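Local structure of genome polyprotein (Chicken sicinivirus JSY, 6QWT) at residues P149-L157 and Y271-F282. The protein probably copies the viral genome as the RNA-dependent RNA polymerase (3Dpol) portion of the polyprotein, synthesising RNA on an RNA template. Numbering follows the deposited sequence.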
# COMPACT_ATOMS: atom_id res chain seq x y z
N PRO A 149 -10.85 -16.61 -13.24
CA PRO A 149 -10.89 -15.42 -12.37
C PRO A 149 -11.56 -14.23 -13.04
O PRO A 149 -10.89 -13.30 -13.51
CB PRO A 149 -9.41 -15.15 -12.08
CG PRO A 149 -8.69 -15.73 -13.26
CD PRO A 149 -9.49 -16.92 -13.70
N ASP A 150 -12.90 -14.25 -13.08
CA ASP A 150 -13.72 -13.23 -13.74
C ASP A 150 -14.51 -12.49 -12.67
O ASP A 150 -15.51 -13.01 -12.16
CB ASP A 150 -14.64 -13.89 -14.77
CG ASP A 150 -15.42 -12.89 -15.60
OD1 ASP A 150 -15.12 -11.68 -15.52
OD2 ASP A 150 -16.32 -13.32 -16.34
N TYR A 151 -14.07 -11.29 -12.32
CA TYR A 151 -14.65 -10.57 -11.19
C TYR A 151 -14.43 -9.08 -11.38
O TYR A 151 -13.63 -8.64 -12.20
CB TYR A 151 -14.05 -11.06 -9.86
CG TYR A 151 -12.56 -10.87 -9.76
CD1 TYR A 151 -12.02 -9.69 -9.26
CD2 TYR A 151 -11.68 -11.87 -10.17
CE1 TYR A 151 -10.65 -9.51 -9.17
CE2 TYR A 151 -10.31 -11.70 -10.08
CZ TYR A 151 -9.80 -10.51 -9.58
OH TYR A 151 -8.44 -10.33 -9.48
N PHE A 152 -15.16 -8.30 -10.58
CA PHE A 152 -15.17 -6.84 -10.66
C PHE A 152 -14.52 -6.23 -9.42
O PHE A 152 -14.81 -6.64 -8.30
CB PHE A 152 -16.60 -6.31 -10.78
CG PHE A 152 -17.21 -6.48 -12.14
CD1 PHE A 152 -16.98 -5.54 -13.14
CD2 PHE A 152 -18.03 -7.56 -12.42
CE1 PHE A 152 -17.55 -5.69 -14.39
CE2 PHE A 152 -18.60 -7.71 -13.67
CZ PHE A 152 -18.36 -6.77 -14.66
N TYR A 153 -13.65 -5.25 -9.63
CA TYR A 153 -13.25 -4.34 -8.56
C TYR A 153 -14.29 -3.24 -8.43
O TYR A 153 -14.72 -2.66 -9.43
CB TYR A 153 -11.87 -3.73 -8.85
CG TYR A 153 -10.70 -4.68 -8.71
CD1 TYR A 153 -9.98 -4.76 -7.52
CD2 TYR A 153 -10.30 -5.48 -9.77
CE1 TYR A 153 -8.90 -5.63 -7.39
CE2 TYR A 153 -9.23 -6.35 -9.65
CZ TYR A 153 -8.53 -6.42 -8.46
OH TYR A 153 -7.47 -7.28 -8.35
N THR A 154 -14.69 -2.94 -7.20
CA THR A 154 -15.51 -1.77 -6.93
C THR A 154 -14.61 -0.56 -6.72
O THR A 154 -13.70 -0.59 -5.89
CB THR A 154 -16.39 -1.97 -5.69
OG1 THR A 154 -15.57 -2.30 -4.56
CG2 THR A 154 -17.39 -3.09 -5.92
N THR A 155 -14.87 0.51 -7.48
CA THR A 155 -14.04 1.71 -7.46
C THR A 155 -14.78 2.85 -6.77
O THR A 155 -15.94 3.12 -7.09
CB THR A 155 -13.66 2.13 -8.89
OG1 THR A 155 -12.99 1.04 -9.54
CG2 THR A 155 -12.75 3.35 -8.86
N PHE A 156 -14.11 3.51 -5.83
CA PHE A 156 -14.66 4.65 -5.12
C PHE A 156 -13.62 5.76 -5.05
O PHE A 156 -12.42 5.54 -5.27
CB PHE A 156 -15.09 4.27 -3.69
CG PHE A 156 -16.16 3.22 -3.64
CD1 PHE A 156 -17.45 3.49 -4.09
CD2 PHE A 156 -15.89 1.96 -3.13
CE1 PHE A 156 -18.43 2.52 -4.04
CE2 PHE A 156 -16.87 0.99 -3.08
CZ PHE A 156 -18.14 1.27 -3.53
N LEU A 157 -14.09 6.96 -4.75
CA LEU A 157 -13.21 8.06 -4.38
C LEU A 157 -12.79 7.89 -2.93
O LEU A 157 -13.63 7.66 -2.05
CB LEU A 157 -13.91 9.40 -4.59
CG LEU A 157 -14.43 9.64 -6.01
CD1 LEU A 157 -15.25 10.92 -6.08
CD2 LEU A 157 -13.28 9.68 -7.00
N TYR A 271 -4.70 -15.74 -12.94
CA TYR A 271 -5.05 -14.81 -11.87
C TYR A 271 -4.29 -13.50 -12.00
O TYR A 271 -4.84 -12.42 -11.76
CB TYR A 271 -4.81 -15.43 -10.50
CG TYR A 271 -5.46 -14.65 -9.38
CD1 TYR A 271 -6.73 -14.99 -8.91
CD2 TYR A 271 -4.83 -13.55 -8.81
CE1 TYR A 271 -7.33 -14.27 -7.89
CE2 TYR A 271 -5.43 -12.82 -7.80
CZ TYR A 271 -6.68 -13.18 -7.34
OH TYR A 271 -7.27 -12.46 -6.33
N VAL A 272 -3.01 -13.57 -12.38
CA VAL A 272 -2.25 -12.34 -12.59
C VAL A 272 -2.82 -11.55 -13.76
O VAL A 272 -2.81 -10.32 -13.75
CB VAL A 272 -0.75 -12.67 -12.79
CG1 VAL A 272 0.04 -11.42 -13.12
CG2 VAL A 272 -0.20 -13.34 -11.53
N GLN A 273 -3.35 -12.24 -14.78
CA GLN A 273 -4.01 -11.53 -15.87
C GLN A 273 -5.22 -10.76 -15.37
O GLN A 273 -5.48 -9.64 -15.83
CB GLN A 273 -4.41 -12.51 -16.98
CG GLN A 273 -5.02 -11.80 -18.18
CD GLN A 273 -5.31 -12.73 -19.34
OE1 GLN A 273 -5.81 -13.84 -19.16
NE2 GLN A 273 -5.01 -12.27 -20.55
N SER A 274 -5.97 -11.33 -14.43
CA SER A 274 -7.10 -10.62 -13.84
C SER A 274 -6.67 -9.41 -13.03
O SER A 274 -7.53 -8.64 -12.58
CB SER A 274 -7.94 -11.56 -12.98
OG SER A 274 -7.41 -11.67 -11.66
N ILE A 275 -5.37 -9.22 -12.82
CA ILE A 275 -4.84 -8.06 -12.12
C ILE A 275 -4.44 -6.96 -13.09
O ILE A 275 -4.78 -5.79 -12.87
CB ILE A 275 -3.66 -8.48 -11.22
CG1 ILE A 275 -4.18 -9.15 -9.95
CG2 ILE A 275 -2.79 -7.28 -10.87
CD1 ILE A 275 -3.11 -9.87 -9.17
N TYR A 276 -3.74 -7.29 -14.18
CA TYR A 276 -3.32 -6.26 -15.12
C TYR A 276 -4.30 -6.05 -16.26
O TYR A 276 -4.18 -5.06 -16.99
CB TYR A 276 -1.92 -6.57 -15.68
CG TYR A 276 -1.77 -7.82 -16.53
CD1 TYR A 276 -1.13 -8.94 -16.03
CD2 TYR A 276 -2.22 -7.86 -17.85
CE1 TYR A 276 -0.96 -10.08 -16.79
CE2 TYR A 276 -2.06 -9.00 -18.63
CZ TYR A 276 -1.43 -10.11 -18.09
OH TYR A 276 -1.26 -11.25 -18.84
N LEU A 277 -5.28 -6.95 -16.44
CA LEU A 277 -6.40 -6.76 -17.36
C LEU A 277 -7.67 -6.93 -16.53
O LEU A 277 -8.34 -7.96 -16.59
CB LEU A 277 -6.34 -7.75 -18.54
CG LEU A 277 -7.30 -7.49 -19.70
CD1 LEU A 277 -7.08 -6.10 -20.28
CD2 LEU A 277 -7.14 -8.55 -20.78
N SER A 278 -7.99 -5.90 -15.74
CA SER A 278 -8.95 -6.00 -14.66
C SER A 278 -10.27 -5.32 -15.02
O SER A 278 -10.30 -4.36 -15.80
CB SER A 278 -8.39 -5.38 -13.38
OG SER A 278 -8.03 -4.03 -13.61
N LYS A 279 -11.35 -5.81 -14.43
CA LYS A 279 -12.68 -5.24 -14.60
C LYS A 279 -13.02 -4.37 -13.40
O LYS A 279 -12.76 -4.75 -12.25
CB LYS A 279 -13.73 -6.33 -14.77
CG LYS A 279 -13.53 -7.19 -16.00
CD LYS A 279 -14.18 -8.55 -15.85
CE LYS A 279 -15.68 -8.44 -15.92
NZ LYS A 279 -16.35 -9.77 -15.82
N HIS A 280 -13.61 -3.20 -13.66
CA HIS A 280 -13.93 -2.23 -12.63
C HIS A 280 -15.36 -1.74 -12.78
O HIS A 280 -15.92 -1.76 -13.88
CB HIS A 280 -12.97 -1.03 -12.68
CG HIS A 280 -11.53 -1.38 -12.52
ND1 HIS A 280 -10.79 -1.03 -11.41
CD2 HIS A 280 -10.68 -2.05 -13.34
CE1 HIS A 280 -9.55 -1.46 -11.55
NE2 HIS A 280 -9.46 -2.09 -12.71
N VAL A 281 -15.94 -1.30 -11.67
CA VAL A 281 -17.24 -0.64 -11.69
C VAL A 281 -17.16 0.59 -10.78
O VAL A 281 -16.91 0.46 -9.58
CB VAL A 281 -18.39 -1.57 -11.27
CG1 VAL A 281 -18.14 -2.23 -9.91
CG2 VAL A 281 -19.71 -0.82 -11.29
N PHE A 282 -17.35 1.77 -11.36
CA PHE A 282 -17.34 3.04 -10.64
C PHE A 282 -18.73 3.65 -10.78
O PHE A 282 -19.02 4.32 -11.77
CB PHE A 282 -16.26 3.96 -11.19
CG PHE A 282 -16.22 5.32 -10.55
CD1 PHE A 282 -15.70 5.48 -9.27
CD2 PHE A 282 -16.68 6.43 -11.23
CE1 PHE A 282 -15.66 6.73 -8.68
CE2 PHE A 282 -16.63 7.69 -10.64
CZ PHE A 282 -16.12 7.84 -9.37
O HOH W 1 -10.58 -8.26 -12.61
O HOH W 2 -18.38 1.86 -7.45
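A parallel strand pair within the five-stranded mixed sheet of the viral polymerase, probably part of its fingers and distinct from the antiparallel palm sheet that carries the Tyr-Gly-Asp-Asp turn, joins Tyr153 and Thr154 to His280 and Val281. Tyr153 N reaches Lys279 O at 2.8 Å, Val281 N returns a bond to Tyr153 O, and Thr155 N meets Val281 O at 2.9 Å. Beyond these, water 2 bridges the carbonyls of Thr155 and Val281. Strand 174-177 flanks residues 152-157 and strand 285-290 flanks residues 277-282, both antiparallel, so the parallel pair is internal to the sheet.

On the face bearing Tyr153 and His280, their two rings lie nearly parallel but slid apart, with little overlap. His280 NE2 shares a 2.6 Å hydrogen bond with Ser278 OG, while ND1 bonds to Glu176, which also binds Thr155 OG1; the imidazole is thus gripped at both nitrogens, which fixes its rotation.

Near the start of the strand pair, Lys279 bends at its third torsion (chi3 72°) and lays CE over one face of the Phe152 ring, 3.8 Å from the centroid. NZ is modelled too close to Asp150 OD1, so its off-centre cation-pi contact with that ring and its salt bridge to the Asp150 carboxylate are both less certain.

Ahead of Phe152, Tyr151 OH meets the last turn of helix 267-276, 2.8 Å from Ser274 OG, which donates to Tyr271 O on a lone pair in the carbonyl plane. Pro149 CB packs 4.2 Å from Tyr271 CD1. At the far end, Phe282 CG stands anti to its backbone N (chi1 177°), bringing the ring edge to Thr155 O, with CD1 3.2 Å away, and to Leu157 CG.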